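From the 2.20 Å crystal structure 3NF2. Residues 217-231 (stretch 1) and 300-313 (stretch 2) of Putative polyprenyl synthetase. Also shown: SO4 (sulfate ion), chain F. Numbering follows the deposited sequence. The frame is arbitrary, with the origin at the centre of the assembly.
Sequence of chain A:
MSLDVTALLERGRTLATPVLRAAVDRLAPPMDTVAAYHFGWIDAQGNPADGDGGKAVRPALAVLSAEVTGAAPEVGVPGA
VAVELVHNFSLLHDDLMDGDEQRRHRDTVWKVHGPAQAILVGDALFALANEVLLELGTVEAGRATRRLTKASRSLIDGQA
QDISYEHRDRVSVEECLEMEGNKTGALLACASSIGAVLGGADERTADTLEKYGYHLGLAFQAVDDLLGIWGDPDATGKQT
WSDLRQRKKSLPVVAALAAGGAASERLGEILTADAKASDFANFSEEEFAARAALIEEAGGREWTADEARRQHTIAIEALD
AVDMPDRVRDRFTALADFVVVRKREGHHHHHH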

# COMPACT_ATOMS: atom_id res chain seq x y z
N GLY A 217 17.46 -13.14 9.62
CA GLY A 217 17.04 -11.75 9.72
C GLY A 217 17.28 -11.16 11.10
O GLY A 217 17.77 -10.03 11.23
N LEU A 218 16.94 -11.94 12.12
CA LEU A 218 17.18 -11.54 13.51
C LEU A 218 18.67 -11.42 13.82
O LEU A 218 19.08 -10.50 14.54
CB LEU A 218 16.51 -12.52 14.47
CG LEU A 218 14.98 -12.50 14.53
CD1 LEU A 218 14.47 -13.70 15.29
CD2 LEU A 218 14.46 -11.22 15.18
N ALA A 219 19.47 -12.33 13.26
CA ALA A 219 20.92 -12.30 13.47
C ALA A 219 21.49 -11.05 12.80
O ALA A 219 22.38 -10.39 13.33
CB ALA A 219 21.58 -13.55 12.92
N PHE A 220 20.93 -10.74 11.63
CA PHE A 220 21.32 -9.57 10.85
C PHE A 220 20.98 -8.28 11.58
O PHE A 220 21.81 -7.36 11.65
CB PHE A 220 20.66 -9.63 9.45
CG PHE A 220 20.90 -8.42 8.61
CD1 PHE A 220 22.13 -8.22 7.98
CD2 PHE A 220 19.89 -7.48 8.42
CE1 PHE A 220 22.35 -7.10 7.19
CE2 PHE A 220 20.10 -6.35 7.63
CZ PHE A 220 21.33 -6.16 7.02
N GLN A 221 19.77 -8.20 12.13
CA GLN A 221 19.34 -7.00 12.83
C GLN A 221 20.08 -6.79 14.16
O GLN A 221 20.38 -5.64 14.52
CB GLN A 221 17.82 -6.97 13.04
CG GLN A 221 17.31 -5.57 13.44
CD GLN A 221 17.64 -4.52 12.42
OE1 GLN A 221 17.34 -4.67 11.23
NE2 GLN A 221 18.29 -3.44 12.86
N ALA A 222 20.38 -7.88 14.86
CA ALA A 222 21.24 -7.82 16.05
C ALA A 222 22.62 -7.24 15.75
O ALA A 222 23.11 -6.37 16.48
CB ALA A 222 21.36 -9.20 16.69
N VAL A 223 23.22 -7.69 14.64
CA VAL A 223 24.52 -7.16 14.20
C VAL A 223 24.40 -5.70 13.74
O VAL A 223 25.27 -4.88 14.04
CB VAL A 223 25.17 -8.06 13.10
CG1 VAL A 223 26.35 -7.38 12.44
CG2 VAL A 223 25.63 -9.38 13.71
N ASP A 224 23.31 -5.40 13.02
CA ASP A 224 22.98 -4.01 12.65
C ASP A 224 22.85 -3.09 13.86
O ASP A 224 23.33 -1.96 13.85
CB ASP A 224 21.67 -3.97 11.86
CG ASP A 224 21.86 -3.52 10.43
OD1 ASP A 224 22.60 -2.53 10.20
OD2 ASP A 224 21.25 -4.13 9.54
N ASP A 225 22.21 -3.59 14.91
CA ASP A 225 22.12 -2.87 16.17
C ASP A 225 23.47 -2.67 16.86
O ASP A 225 23.69 -1.63 17.49
CB ASP A 225 21.17 -3.59 17.12
CG ASP A 225 19.74 -3.53 16.65
OD1 ASP A 225 19.46 -2.82 15.65
OD2 ASP A 225 18.89 -4.20 17.28
N LEU A 226 24.36 -3.65 16.76
CA LEU A 226 25.72 -3.49 17.31
C LEU A 226 26.50 -2.45 16.52
O LEU A 226 27.19 -1.62 17.12
CB LEU A 226 26.48 -4.81 17.35
CG LEU A 226 26.02 -5.88 18.36
CD1 LEU A 226 26.65 -7.21 18.00
CD2 LEU A 226 26.34 -5.48 19.81
N LEU A 227 26.37 -2.48 15.20
CA LEU A 227 27.06 -1.53 14.33
C LEU A 227 26.46 -0.13 14.40
O LEU A 227 27.16 0.85 14.18
CB LEU A 227 27.08 -2.00 12.87
CG LEU A 227 27.67 -3.35 12.41
CD1 LEU A 227 27.68 -3.42 10.88
CD2 LEU A 227 29.07 -3.66 12.98
N GLY A 228 25.16 -0.03 14.67
CA GLY A 228 24.52 1.28 14.84
C GLY A 228 25.08 2.08 16.01
O GLY A 228 25.13 3.31 15.96
N ILE A 229 25.50 1.39 17.06
CA ILE A 229 26.18 2.06 18.17
C ILE A 229 27.72 2.04 18.03
O ILE A 229 28.34 3.09 17.92
CB ILE A 229 25.75 1.52 19.54
CG1 ILE A 229 24.22 1.56 19.68
CG2 ILE A 229 26.45 2.31 20.67
CD1 ILE A 229 23.67 0.69 20.80
N TRP A 230 28.33 0.87 18.02
CA TRP A 230 29.81 0.80 18.09
C TRP A 230 30.58 0.78 16.78
O TRP A 230 31.79 0.59 16.78
CB TRP A 230 30.25 -0.37 18.96
CG TRP A 230 29.87 -0.16 20.38
CD1 TRP A 230 30.54 0.59 21.30
CD2 TRP A 230 28.72 -0.69 21.05
NE1 TRP A 230 29.89 0.54 22.51
CE2 TRP A 230 28.77 -0.24 22.38
CE3 TRP A 230 27.66 -1.52 20.64
CZ2 TRP A 230 27.79 -0.57 23.32
CZ3 TRP A 230 26.69 -1.86 21.58
CH2 TRP A 230 26.76 -1.37 22.91
N GLY A 231 29.88 1.00 15.67
CA GLY A 231 30.49 0.95 14.34
C GLY A 231 31.38 2.13 14.03
O GLY A 231 31.08 3.27 14.41
S SO4 F . 35.22 -0.99 20.67
O1 SO4 F . 34.51 -1.83 19.71
O2 SO4 F . 35.26 0.38 20.18
O3 SO4 F . 34.53 -1.03 21.95
O4 SO4 F . 36.58 -1.50 20.83
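Stretch 2 (300-313) GREWTADEARRQHT

Stretch 2 is a helix packed nearly antiparallel on the helix of stretch 1, through closely packed alanines, flanked by leucine, threonine and glutamine side chains, and an arginine-tryptophan stack at one end. Residues 300-313 are helical throughout, and the helix runs on later in the chain. Its axis comes within 7.8 Å of the axis of helix 217-230. The N-to-C directions differ by 159°, and the signed crossing angle is -159°. The start of stretch 2 therefore lies beside the end of stretch 1.

The backbones are close where alanines meet. The CA atoms of Ala 219 and Ala 308 are 4.2 Å apart, and Ala 219 CB lies 3.6 Å from Ala 308 O. Ala 219 CB also lies 3.7 Å from Gln 311 CB. Ala 308 CB packs against Ala 222 CB at 4.0 Å and Val 223 CG2 at 3.9 Å. Next to this, Leu 218 CD1 approaches Gln 311 OE1 at 3.3 Å.

One turn back along stretch 2, Thr 304 CG2 sits 3.5 Å from Ala 222 O. Its hydroxyl is turned to its own helix, with Thr 304 OG1 donating to Gly 300 O at 2.8 Å. Leu 226 CD2 reaches Arg 301 O at 3.6 Å and Thr 304 CB at 4.0 Å. Leu 226 CD1 lies 4.2 Å from Ala 305 CB.

At Trp 230 the backbones are farther apart, and long side chains fill the space. The extended Arg 301 lays its guanidinium flat on the indole of Trp 230, with the two centres 3.9 Å apart and the planes at 5°. Arg 301 CD lies over the six-membered ring. The same guanidinium binds the sulfate, with Arg 301 NH1 to SO4 O3 at 2.9 Å and Arg 301 NH2 to SO4 O1 at 2.7 Å. No hydrogen bond joins the two stretches directly.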

# COMPACT_ATOMS: atom_id res chain seq x y z
N GLY A 300 24.52 -5.07 27.77
CA GLY A 300 23.71 -4.90 26.57
C GLY A 300 24.38 -5.36 25.29
O GLY A 300 23.78 -6.06 24.48
N ARG A 301 25.64 -4.97 25.11
CA ARG A 301 26.42 -5.34 23.93
C ARG A 301 26.63 -6.84 23.84
O ARG A 301 26.34 -7.46 22.81
CB ARG A 301 27.78 -4.65 23.97
CG ARG A 301 28.63 -4.91 22.77
CD ARG A 301 29.91 -4.14 22.89
NE ARG A 301 30.58 -3.98 21.61
CZ ARG A 301 31.67 -3.24 21.44
NH1 ARG A 301 32.19 -2.59 22.47
NH2 ARG A 301 32.21 -3.13 20.23
N GLU A 302 27.13 -7.41 24.93
CA GLU A 302 27.38 -8.84 25.04
C GLU A 302 26.13 -9.66 24.75
O GLU A 302 26.18 -10.60 23.95
CB GLU A 302 27.93 -9.19 26.43
CG GLU A 302 28.27 -10.67 26.62
CD GLU A 302 29.36 -11.17 25.67
OE1 GLU A 302 30.31 -10.41 25.37
OE2 GLU A 302 29.28 -12.33 25.22
N TRP A 303 25.01 -9.29 25.39
CA TRP A 303 23.76 -9.99 25.19
C TRP A 303 23.34 -10.00 23.71
O TRP A 303 22.82 -11.01 23.23
CB TRP A 303 22.63 -9.41 26.04
CG TRP A 303 21.42 -10.30 26.04
CD1 TRP A 303 21.18 -11.33 26.88
CD2 TRP A 303 20.32 -10.25 25.12
NE1 TRP A 303 19.97 -11.93 26.57
CE2 TRP A 303 19.43 -11.29 25.48
CE3 TRP A 303 20.00 -9.44 24.02
CZ2 TRP A 303 18.24 -11.53 24.80
CZ3 TRP A 303 18.82 -9.68 23.33
CH2 TRP A 303 17.95 -10.72 23.73
N THR A 304 23.59 -8.90 23.02
CA THR A 304 23.18 -8.76 21.62
C THR A 304 24.11 -9.56 20.67
O THR A 304 23.64 -10.11 19.66
CB THR A 304 23.06 -7.29 21.20
OG1 THR A 304 22.25 -6.59 22.16
CG2 THR A 304 22.42 -7.15 19.81
N ALA A 305 25.39 -9.63 21.00
CA ALA A 305 26.33 -10.49 20.25
C ALA A 305 25.99 -11.96 20.42
O ALA A 305 26.02 -12.72 19.46
CB ALA A 305 27.78 -10.22 20.65
N ASP A 306 25.62 -12.35 21.64
CA ASP A 306 25.16 -13.71 21.92
C ASP A 306 23.84 -14.04 21.22
O ASP A 306 23.62 -15.19 20.82
CB ASP A 306 25.00 -13.95 23.42
CG ASP A 306 26.31 -13.84 24.18
OD1 ASP A 306 27.38 -13.81 23.53
OD2 ASP A 306 26.27 -13.80 25.43
N GLU A 307 22.97 -13.04 21.10
CA GLU A 307 21.73 -13.23 20.35
C GLU A 307 21.99 -13.43 18.87
O GLU A 307 21.38 -14.31 18.26
CB GLU A 307 20.75 -12.08 20.56
CG GLU A 307 19.61 -12.50 21.45
CD GLU A 307 18.52 -13.28 20.74
OE1 GLU A 307 18.16 -12.92 19.60
OE2 GLU A 307 18.00 -14.26 21.33
N ALA A 308 22.89 -12.62 18.31
CA ALA A 308 23.33 -12.75 16.93
C ALA A 308 23.83 -14.16 16.65
O ALA A 308 23.36 -14.82 15.73
CB ALA A 308 24.41 -11.72 16.60
N ARG A 309 24.76 -14.62 17.49
CA ARG A 309 25.33 -15.97 17.42
C ARG A 309 24.26 -17.05 17.54
O ARG A 309 24.25 -18.00 16.76
CB ARG A 309 26.43 -16.14 18.47
CG ARG A 309 26.76 -17.58 18.89
CD ARG A 309 28.14 -17.70 19.54
NE ARG A 309 28.41 -16.65 20.54
CZ ARG A 309 29.36 -15.72 20.42
NH1 ARG A 309 29.51 -14.81 21.37
NH2 ARG A 309 30.15 -15.68 19.35
N ARG A 310 23.36 -16.90 18.50
CA ARG A 310 22.27 -17.86 18.69
C ARG A 310 21.38 -17.95 17.44
O ARG A 310 21.07 -19.04 16.99
CB ARG A 310 21.41 -17.51 19.91
CG ARG A 310 20.46 -18.64 20.36
CD ARG A 310 19.17 -18.09 20.99
NE ARG A 310 18.24 -19.16 21.37
CZ ARG A 310 16.91 -19.06 21.35
NH1 ARG A 310 16.30 -17.94 20.97
NH2 ARG A 310 16.17 -20.10 21.71
N GLN A 311 21.00 -16.79 16.89
CA GLN A 311 20.08 -16.73 15.76
C GLN A 311 20.69 -17.29 14.47
O GLN A 311 20.00 -17.98 13.71
CB GLN A 311 19.57 -15.30 15.55
CG GLN A 311 18.60 -14.84 16.62
CD GLN A 311 17.29 -15.59 16.56
OE1 GLN A 311 16.87 -16.01 15.49
NE2 GLN A 311 16.65 -15.78 17.71
N HIS A 312 21.96 -16.98 14.25
CA HIS A 312 22.78 -17.58 13.21
C HIS A 312 22.67 -19.11 13.24
O HIS A 312 22.39 -19.74 12.22
CB HIS A 312 24.24 -17.15 13.41
CG HIS A 312 25.20 -17.69 12.40
ND1 HIS A 312 25.71 -18.97 12.46
CD2 HIS A 312 25.78 -17.10 11.33
CE1 HIS A 312 26.55 -19.15 11.46
NE2 HIS A 312 26.60 -18.03 10.75
N THR A 313 22.87 -19.68 14.43
CA THR A 313 22.83 -21.11 14.66
C THR A 313 21.46 -21.70 14.37
O THR A 313 21.37 -22.71 13.68
CB THR A 313 23.29 -21.42 16.12
OG1 THR A 313 24.67 -21.08 16.25
CG2 THR A 313 23.08 -22.89 16.50